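Local coordinates for extracellular solute-binding protein family 1 (Pseudothermotoga lettingae, PDB 5CI5) that probably delivers sugars to an ABC importer as its extracellular solute-binding component, and holds alpha-D-tagatose in its binding cleft, at residues His246-Arg258 against Trp267-Ile279. Residues are numbered along the deposited sequence; the frame is centred on the assembly and turned at random.
Sequences HEDDYRNMMAQNR and WSFPLIEAANPDI. With T6T (alpha-D-tagatopyranose), chain C.
In the tagatose pocket of this solute-binding protein, Trp267 lies with its ring edge against Glu247 and Asp248 of helix 247-255. One indole face carries the ligand, with C1 of the tagatose over the ring centre, 3.3 Å from Trp267 CD2. With its side chain swung between the backbone N and the carbonyl carbon (chi1 72°), Trp267 turns that edge to the neighbouring helix. There NE1 donates to a water lying in the ring plane, 2.9 Å away, and that water in turn donates to Glu247 OE1 and Asp248 OD1. Glu247 also forms a salt bridge with Arg139, which itself hydrogen-bonds the sugar, whereas Asp248 OD2 accepts from Gln32, another pocket residue. Were Trp267 replaced by an alanine, the sugar would probably lose its flat support and the bridging water its indole N-H donor.

Behind this edge, Arg251 NH1 is bonded to Asp248 OD1 at 2.8 Å in a salt bridge, nearly in the guanidinium plane. Leu271 covers one guanidinium face, its CB 3.4 Å from Arg251 NE. A second water joins NH1 to Ser268 OG, which also bonds to the backbone N of Gly265. Farther along, the interface turns apolar: Ala255 CB touches Ala275 CB at 3.8 Å, and Ile272 CD1 reaches the selenium of Met254. Asn276, just past its helix, closes this end by donating from ND2 to Ala255 O (3.0 Å, 139° at the hydrogen), while its OD1 accepts from Asp278 N in an Asx turn. The two helices, inclined at 45° with axes 8.9 Å apart, are linked in sequence through strand 261-264, on which Met254 rests: a helix-strand-helix unit that here holds an aromatic sugar-stacking residue of the solute-binding-protein cleft.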
ATOM      1  N   HIS A 246       6.589  -2.087 -11.450  1.00  9.03           N
ATOM      2  CA  HIS A 246       5.963  -2.506 -10.206  1.00  9.20           C
ATOM      3  C   HIS A 246       4.439  -2.505 -10.351  1.00  7.83           C
ATOM      4  O   HIS A 246       3.899  -2.188 -11.425  1.00  9.49           O
ATOM      5  CB  HIS A 246       6.412  -1.613  -9.024  1.00 10.52           C
ATOM      6  CG  HIS A 246       6.194  -0.150  -9.245  1.00  6.24           C
ATOM      7  ND1 HIS A 246       4.954   0.390  -9.491  1.00  9.45           N
ATOM      8  CD2 HIS A 246       7.062   0.890  -9.190  1.00  8.30           C
ATOM      9  CE1 HIS A 246       5.069   1.705  -9.608  1.00 13.29           C
ATOM     10  NE2 HIS A 246       6.337   2.031  -9.442  1.00 11.26           N
ATOM     11  N   GLU A 247       3.774  -2.841  -9.244  1.00  8.70           N
ATOM     12  CA  GLU A 247       2.312  -2.903  -9.154  1.00  7.50           C
ATOM     13  C   GLU A 247       1.546  -1.857  -9.954  1.00  8.20           C
ATOM     14  O   GLU A 247       0.535  -2.188 -10.571  1.00  7.28           O
ATOM     15  CB  GLU A 247       1.842  -2.723  -7.714  1.00  6.36           C
ATOM     16  CG  GLU A 247       2.226  -3.765  -6.730  1.00  8.54           C
ATOM     17  CD  GLU A 247       1.732  -3.409  -5.335  1.00  9.92           C
ATOM     18  OE1 GLU A 247       1.144  -2.319  -5.169  1.00  9.32           O
ATOM     19  OE2 GLU A 247       1.942  -4.208  -4.410  1.00  8.69           O
ATOM     20  N   ASP A 248       1.954  -0.587  -9.875  1.00  9.57           N
ATOM     21  CA  ASP A 248       1.142   0.464 -10.468  1.00  7.78           C
ATOM     22  C   ASP A 248       1.268   0.410 -11.993  1.00  9.15           C
ATOM     23  O   ASP A 248       0.271   0.557 -12.704  1.00 10.24           O
ATOM     24  CB  ASP A 248       1.533   1.829  -9.933  1.00  8.39           C
ATOM     25  CG  ASP A 248       1.340   1.941  -8.430  1.00  8.22           C
ATOM     26  OD1 ASP A 248       0.272   1.496  -7.956  1.00  8.93           O
ATOM     27  OD2 ASP A 248       2.212   2.510  -7.726  1.00  8.99           O
ATOM     28  N   ASP A 249       2.482   0.155 -12.481  1.00  8.79           N
ATOM     29  CA  ASP A 249       2.711  -0.094 -13.896  1.00  8.26           C
ATOM     30  C   ASP A 249       1.885  -1.299 -14.369  1.00 10.95           C
ATOM     31  O   ASP A 249       1.217  -1.257 -15.414  1.00  9.55           O
ATOM     32  CB  ASP A 249       4.197  -0.337 -14.151  1.00  8.97           C
ATOM     33  CG  ASP A 249       5.061   0.781 -13.640  1.00 11.86           C
ATOM     34  OD1 ASP A 249       4.733   1.943 -13.943  1.00 14.18           O
ATOM     35  OD2 ASP A 249       6.049   0.506 -12.915  1.00 11.22           O
ATOM     36  N   TYR A 250       1.895  -2.360 -13.573  1.00  9.98           N
ATOM     37  CA  TYR A 250       1.169  -3.578 -13.949  1.00  9.15           C
ATOM     38  C   TYR A 250      -0.339  -3.335 -13.997  1.00  7.02           C
ATOM     39  O   TYR A 250      -1.023  -3.932 -14.833  1.00  8.21           O
ATOM     40  CB  TYR A 250       1.515  -4.726 -13.003  1.00  6.27           C
ATOM     41  CG  TYR A 250       2.985  -5.107 -13.042  1.00  8.79           C
ATOM     42  CD1 TYR A 250       3.684  -5.126 -14.244  1.00  8.27           C
ATOM     43  CD2 TYR A 250       3.691  -5.426 -11.872  1.00  7.64           C
ATOM     44  CE1 TYR A 250       5.019  -5.475 -14.283  1.00  9.63           C
ATOM     45  CE2 TYR A 250       5.023  -5.757 -11.905  1.00  7.87           C
ATOM     46  CZ  TYR A 250       5.689  -5.782 -13.117  1.00  8.18           C
ATOM     47  OH  TYR A 250       7.005  -6.131 -13.199  1.00 10.60           O
ATOM     48  N   ARG A 251      -0.870  -2.493 -13.109  1.00  9.24           N
ATOM     49  CA  ARG A 251      -2.296  -2.165 -13.126  1.00  7.54           C
ATOM     50  C   ARG A 251      -2.637  -1.442 -14.424  1.00  8.90           C
ATOM     51  O   ARG A 251      -3.662  -1.708 -15.054  1.00  8.85           O
ATOM     52  CB  ARG A 251      -2.688  -1.300 -11.918  1.00  8.15           C
ATOM     53  CG  ARG A 251      -4.150  -0.946 -11.854  1.00  9.81           C
ATOM     54  CD  ARG A 251      -4.445   0.095 -10.775  1.00 10.29           C
ATOM     55  NE  ARG A 251      -3.770   1.361 -11.035  1.00 10.85           N
ATOM     56  CZ  ARG A 251      -2.737   1.837 -10.332  1.00 11.85           C
ATOM     57  NH1 ARG A 251      -2.229   1.189  -9.286  1.00 10.16           N
ATOM     58  NH2 ARG A 251      -2.219   3.006 -10.668  1.00 10.79           N
ATOM     59  N   ASN A 252      -1.781  -0.511 -14.831  1.00 10.28           N
ATOM     60  CA  ASN A 252      -2.027   0.196 -16.071  1.00  9.70           C
ATOM     61  C   ASN A 252      -1.911  -0.727 -17.287  1.00  8.25           C
ATOM     62  O   ASN A 252      -2.675  -0.608 -18.237  1.00 11.08           O
ATOM     63  CB  ASN A 252      -1.083   1.396 -16.159  1.00 11.42           C
ATOM     64  CG  ASN A 252      -1.541   2.537 -15.259  1.00 13.14           C
ATOM     65  OD1 ASN A 252      -2.699   2.916 -15.304  1.00 17.05           O
ATOM     66  ND2 ASN A 252      -0.653   3.037 -14.405  1.00 21.16           N
HETATM   67  N   MSE A 253      -1.005  -1.692 -17.229  1.00 10.29           N
HETATM   68  CA  MSE A 253      -0.871  -2.667 -18.305  1.00  7.93           C
HETATM   69  C   MSE A 253      -2.056  -3.612 -18.285  1.00  8.99           C
HETATM   70  O   MSE A 253      -2.529  -4.061 -19.347  1.00 11.99           O
HETATM   71  CB  MSE A 253       0.435  -3.438 -18.175  1.00  8.91           C
HETATM   72  CG  MSE A 253       1.658  -2.556 -18.357  1.00  8.43           C
HETATM   73 SE   MSE A 253       3.290  -3.533 -18.034  0.78 17.71          SE
HETATM   74  CE  MSE A 253       4.540  -2.050 -18.040  1.00 26.84           C
HETATM   75  N   MSE A 254      -2.559  -3.908 -17.093  1.00  9.53           N
HETATM   76  CA  MSE A 254      -3.721  -4.768 -16.992  1.00  8.60           C
HETATM   77  C   MSE A 254      -4.921  -4.104 -17.701  1.00 12.10           C
HETATM   78  O   MSE A 254      -5.722  -4.774 -18.354  1.00 10.25           O
HETATM   79  CB  MSE A 254      -4.042  -5.075 -15.527  1.00 10.24           C
HETATM   80  CG  MSE A 254      -5.163  -6.052 -15.376  1.00  7.55           C
HETATM   81 SE   MSE A 254      -5.505  -6.522 -13.512  0.70 11.89          SE
HETATM   82  CE  MSE A 254      -3.769  -7.311 -13.083  1.00 12.08           C
ATOM     83  N   ALA A 255      -5.035  -2.791 -17.567  1.00 11.20           N
ATOM     84  CA  ALA A 255      -6.122  -2.046 -18.196  1.00  9.71           C
ATOM     85  C   ALA A 255      -6.012  -2.123 -19.722  1.00 12.35           C
ATOM     86  O   ALA A 255      -6.992  -1.899 -20.433  1.00 13.40           O
ATOM     87  CB  ALA A 255      -6.106  -0.619 -17.724  1.00 11.62           C
ATOM     88  N   GLN A 256      -4.820  -2.418 -20.220  1.00 10.22           N
ATOM     89  CA  GLN A 256      -4.619  -2.631 -21.648  1.00  9.94           C
ATOM     90  C   GLN A 256      -4.690  -4.104 -22.036  1.00 14.74           C
ATOM     91  O   GLN A 256      -4.356  -4.444 -23.155  1.00 14.60           O
ATOM     92  CB  GLN A 256      -3.266  -2.094 -22.083  1.00 10.84           C
ATOM     93  CG  GLN A 256      -3.044  -0.600 -21.850  1.00 14.55           C
ATOM     94  CD  GLN A 256      -1.667  -0.179 -22.327  1.00 23.11           C
ATOM     95  OE1 GLN A 256      -0.671  -0.830 -22.011  1.00 26.16           O
ATOM     96  NE2 GLN A 256      -1.603   0.903 -23.105  1.00 15.83           N
ATOM     97  N   ASN A 257      -5.126  -4.961 -21.114  1.00 11.75           N
ATOM     98  CA  ASN A 257      -5.151  -6.416 -21.314  1.00  9.16           C
ATOM     99  C   ASN A 257      -3.794  -7.007 -21.702  1.00 12.61           C
ATOM    100  O   ASN A 257      -3.713  -7.921 -22.523  1.00 15.14           O
ATOM    101  CB  ASN A 257      -6.225  -6.751 -22.357  1.00 17.32           C
ATOM    102  CG  ASN A 257      -7.578  -6.200 -21.968  1.00 20.15           C
ATOM    103  OD1 ASN A 257      -8.047  -6.407 -20.852  1.00 16.56           O
ATOM    104  ND2 ASN A 257      -8.192  -5.443 -22.869  1.00 32.63           N
ATOM    105  N   ARG A 258      -2.730  -6.530 -21.050  1.00 10.38           N
ATOM    106  CA  ARG A 258      -1.386  -7.062 -21.290  1.00  8.69           C
ATOM    107  C   ARG A 258      -0.790  -7.767 -20.082  1.00 11.97           C
ATOM    108  O   ARG A 258       0.153  -8.521 -20.234  1.00 11.24           O
ATOM    109  CB  ARG A 258      -0.448  -5.942 -21.714  1.00 11.16           C
ATOM    110  CG  ARG A 258      -0.899  -5.302 -23.025  1.00 20.25           C
ATOM    111  CD  ARG A 258       0.261  -4.809 -23.814  1.00 26.00           C
ATOM    112  NE  ARG A 258       0.978  -3.773 -23.102  1.00 21.97           N
ATOM    113  CZ  ARG A 258       2.187  -3.899 -22.567  1.00 24.27           C
ATOM    114  NH1 ARG A 258       2.712  -2.853 -21.955  1.00 25.78           N
ATOM    115  NH2 ARG A 258       2.874  -5.037 -22.624  1.00 29.39           N
ATOM    116  N   TRP A 267      -7.438   0.381  -3.582  1.00  8.61           N
ATOM    117  CA  TRP A 267      -7.005   1.625  -4.244  1.00  8.98           C
ATOM    118  C   TRP A 267      -6.923   1.459  -5.764  1.00  8.72           C
ATOM    119  O   TRP A 267      -7.019   2.437  -6.513  1.00  9.99           O
ATOM    120  CB  TRP A 267      -5.648   2.097  -3.701  1.00 10.39           C
ATOM    121  CG  TRP A 267      -4.519   1.242  -4.152  1.00  9.00           C
ATOM    122  CD1 TRP A 267      -3.694   1.474  -5.211  1.00  8.39           C
ATOM    123  CD2 TRP A 267      -4.087   0.011  -3.571  1.00  7.59           C
ATOM    124  NE1 TRP A 267      -2.784   0.456  -5.340  1.00  7.29           N
ATOM    125  CE2 TRP A 267      -3.003  -0.463  -4.345  1.00  6.71           C
ATOM    126  CE3 TRP A 267      -4.512  -0.746  -2.473  1.00  9.68           C
ATOM    127  CZ2 TRP A 267      -2.353  -1.657  -4.057  1.00  6.61           C
ATOM    128  CZ3 TRP A 267      -3.852  -1.914  -2.180  1.00 10.27           C
ATOM    129  CH2 TRP A 267      -2.779  -2.359  -2.965  1.00  8.23           C
ATOM    130  N   SER A 268      -6.744   0.219  -6.216  1.00  7.81           N
ATOM    131  CA  SER A 268      -6.606  -0.087  -7.617  1.00  7.27           C
ATOM    132  C   SER A 268      -7.871   0.173  -8.401  1.00  7.19           C
ATOM    133  O   SER A 268      -7.822   0.376  -9.611  1.00  9.85           O
ATOM    134  CB  SER A 268      -6.240  -1.554  -7.826  1.00  7.43           C
ATOM    135  OG  SER A 268      -5.113  -1.927  -7.068  1.00  9.62           O
ATOM    136  N   PHE A 269      -9.011   0.114  -7.721  1.00  8.47           N
ATOM    137  CA  PHE A 269     -10.280   0.074  -8.434  1.00 11.67           C
ATOM    138  C   PHE A 269     -10.590   1.374  -9.196  1.00 11.66           C
ATOM    139  O   PHE A 269     -10.803   1.314 -10.410  1.00 12.58           O
ATOM    140  CB  PHE A 269     -11.410  -0.279  -7.478  1.00 10.25           C
ATOM    141  CG  PHE A 269     -11.242  -1.597  -6.765  1.00  7.39           C
ATOM    142  CD1 PHE A 269     -10.357  -2.576  -7.202  1.00  8.32           C
ATOM    143  CD2 PHE A 269     -12.011  -1.863  -5.650  1.00  8.78           C
ATOM    144  CE1 PHE A 269     -10.251  -3.788  -6.524  1.00 10.41           C
ATOM    145  CE2 PHE A 269     -11.900  -3.083  -4.987  1.00  8.62           C
ATOM    146  CZ  PHE A 269     -11.027  -4.033  -5.411  1.00 11.41           C
ATOM    147  N   PRO A 270     -10.589   2.543  -8.528  1.00  9.00           N
ATOM    148  CA  PRO A 270     -10.839   3.761  -9.319  1.00 10.55           C
ATOM    149  C   PRO A 270      -9.752   4.029 -10.353  1.00 10.94           C
ATOM    150  O   PRO A 270     -10.018   4.590 -11.433  1.00 12.07           O
ATOM    151  CB  PRO A 270     -10.890   4.871  -8.256  1.00 11.33           C
ATOM    152  CG  PRO A 270     -10.163   4.304  -7.053  1.00 11.01           C
ATOM    153  CD  PRO A 270     -10.501   2.833  -7.086  1.00  9.33           C
ATOM    154  N   LEU A 271      -8.530   3.616 -10.039  1.00 11.35           N
ATOM    155  CA  LEU A 271      -7.413   3.909 -10.929  1.00 10.47           C
ATOM    156  C   LEU A 271      -7.473   3.064 -12.197  1.00 13.90           C
ATOM    157  O   LEU A 271      -7.221   3.573 -13.286  1.00 11.75           O
ATOM    158  CB  LEU A 271      -6.085   3.699 -10.200  1.00 12.03           C
ATOM    159  CG  LEU A 271      -5.928   4.617  -8.977  1.00 11.82           C
ATOM    160  CD1 LEU A 271      -4.656   4.262  -8.194  1.00 11.85           C
ATOM    161  CD2 LEU A 271      -5.902   6.090  -9.346  1.00 15.96           C
ATOM    162  N   ILE A 272      -7.806   1.792 -12.079  1.00 11.57           N
ATOM    163  CA  ILE A 272      -7.817   0.943 -13.270  1.00  8.65           C
ATOM    164  C   ILE A 272      -8.996   1.355 -14.152  1.00 13.25           C
ATOM    165  O   ILE A 272      -8.881   1.341 -15.381  1.00 13.95           O
ATOM    166  CB  ILE A 272      -7.859  -0.570 -12.914  1.00 10.19           C
ATOM    167  CG1 ILE A 272      -7.369  -1.395 -14.118  1.00 11.05           C
ATOM    168  CG2 ILE A 272      -9.238  -1.030 -12.393  1.00 10.77           C
ATOM    169  CD1 ILE A 272      -7.260  -2.894 -13.873  1.00 12.01           C
ATOM    170  N   GLU A 273     -10.103   1.756 -13.526  1.00 12.99           N
ATOM    171  CA  GLU A 273     -11.310   2.134 -14.266  1.00 14.30           C
ATOM    172  C   GLU A 273     -11.121   3.481 -14.939  1.00 17.54           C
ATOM    173  O   GLU A 273     -11.665   3.715 -16.015  1.00 17.98           O
ATOM    174  CB  GLU A 273     -12.543   2.133 -13.340  1.00 14.54           C
ATOM    175  CG  GLU A 273     -12.964   0.695 -12.947  1.00 16.26           C
ATOM    176  CD  GLU A 273     -13.962   0.612 -11.800  1.00 29.41           C
ATOM    177  OE1 GLU A 273     -14.495   1.658 -11.364  1.00 39.95           O
ATOM    178  OE2 GLU A 273     -14.209  -0.514 -11.315  1.00 22.72           O
ATOM    179  N   ALA A 274     -10.334   4.356 -14.327  1.00 12.65           N
ATOM    180  CA  ALA A 274      -9.961   5.607 -14.986  1.00 15.76           C
ATOM    181  C   ALA A 274      -9.086   5.359 -16.220  1.00 21.28           C
ATOM    182  O   ALA A 274      -9.258   6.022 -17.247  1.00 18.89           O
ATOM    183  CB  ALA A 274      -9.247   6.525 -14.012  1.00 18.60           C
ATOM    184  N   ALA A 275      -8.169   4.396 -16.132  1.00 18.24           N
ATOM    185  CA  ALA A 275      -7.267   4.070 -17.247  1.00 15.15           C
ATOM    186  C   ALA A 275      -8.020   3.458 -18.431  1.00 16.48           C
ATOM    187  O   ALA A 275      -7.647   3.670 -19.586  1.00 22.24           O
ATOM    188  CB  ALA A 275      -6.180   3.102 -16.775  1.00 14.78           C
ATOM    189  N   ASN A 276      -9.050   2.676 -18.135  1.00 16.90           N
ATOM    190  CA  ASN A 276      -9.888   2.070 -19.163  1.00 19.89           C
ATOM    191  C   ASN A 276     -11.298   1.816 -18.635  1.00 18.11           C
ATOM    192  O   ASN A 276     -11.575   0.814 -17.999  1.00 17.48           O
ATOM    193  CB  ASN A 276      -9.251   0.775 -19.671  1.00 20.31           C
ATOM    194  CG  ASN A 276     -10.145   0.043 -20.640  1.00 32.82           C
ATOM    195  OD1 ASN A 276     -11.055   0.639 -21.232  1.00 35.59           O
ATOM    196  ND2 ASN A 276      -9.899  -1.252 -20.809  1.00 27.69           N
ATOM    197  N   PRO A 277     -12.221   2.748 -18.900  1.00 21.16           N
ATOM    198  CA  PRO A 277     -13.564   2.555 -18.349  1.00 23.88           C
ATOM    199  C   PRO A 277     -14.229   1.240 -18.781  1.00 20.64           C
ATOM    200  O   PRO A 277     -15.065   0.740 -18.026  1.00 25.24           O
ATOM    201  CB  PRO A 277     -14.332   3.771 -18.888  1.00 25.46           C
ATOM    202  CG  PRO A 277     -13.289   4.800 -19.095  1.00 26.66           C
ATOM    203  CD  PRO A 277     -12.064   4.064 -19.542  1.00 28.71           C
ATOM    204  N   ASP A 278     -13.846   0.688 -19.933  1.00 21.17           N
ATOM    205  CA  ASP A 278     -14.449  -0.540 -20.431  1.00 32.80           C
ATOM    206  C   ASP A 278     -14.059  -1.755 -19.595  1.00 29.11           C
ATOM    207  O   ASP A 278     -14.628  -2.825 -19.780  1.00 25.33           O
ATOM    208  CB  ASP A 278     -14.059  -0.789 -21.892  1.00 45.16           C
ATOM    209  CG  ASP A 278     -14.683   0.217 -22.855  1.00 55.79           C
ATOM    210  OD1 ASP A 278     -15.801   0.711 -22.578  1.00 57.26           O
ATOM    211  OD2 ASP A 278     -14.051   0.509 -23.895  1.00 58.53           O
ATOM    212  N   ILE A 279     -13.099  -1.604 -18.683  1.00 25.40           N
ATOM    213  CA  ILE A 279     -12.686  -2.738 -17.852  1.00 20.76           C
ATOM    214  C   ILE A 279     -13.579  -2.949 -16.637  1.00 21.89           C
ATOM    215  O   ILE A 279     -13.477  -3.979 -15.957  1.00 17.48           O
ATOM    216  CB  ILE A 279     -11.239  -2.583 -17.388  1.00 19.06           C
ATOM    217  CG1 ILE A 279     -10.621  -3.971 -17.167  1.00 23.62           C
ATOM    218  CG2 ILE A 279     -11.125  -1.728 -16.104  1.00 15.63           C
ATOM    219  CD1 ILE A 279      -9.162  -3.978 -17.274  1.00 32.86           C
TER
HETATM  220  O3  T6T C 501      -0.949   0.321   0.553  1.00  7.87           O
HETATM  221  C3  T6T C 501      -0.599   1.688   0.368  1.00  7.35           C
HETATM  222  C4  T6T C 501       0.715   1.960   1.100  1.00  6.93           C
HETATM  223  O4  T6T C 501       0.604   1.558   2.472  1.00  7.46           O
HETATM  224  C5  T6T C 501       1.811   1.190   0.396  1.00  6.51           C
HETATM  225  O5  T6T C 501       3.067   1.418   1.038  1.00  8.17           O
HETATM  226  C6  T6T C 501       1.869   1.579  -1.077  1.00  6.41           C
HETATM  227  O6  T6T C 501       0.612   1.286  -1.684  1.00  8.35           O
HETATM  228  C2  T6T C 501      -0.488   1.984  -1.093  1.00  5.91           C
HETATM  229  O2  T6T C 501      -0.311   3.393  -1.283  1.00  7.34           O
HETATM  230  C1  T6T C 501      -1.759   1.547  -1.853  1.00  8.87           C
HETATM  231  O1  T6T C 501      -2.923   2.089  -1.347  1.00  8.76           O
HETATM  232  O   HOH W   1      -0.510  -0.727  -6.739  1.00  9.43           O
HETATM  233  O   HOH W   2      -2.746  -1.573  -8.132  1.00  9.64           O
HETATM  234  O   HOH W   3      -4.599   2.173 -13.568  1.00 17.06           O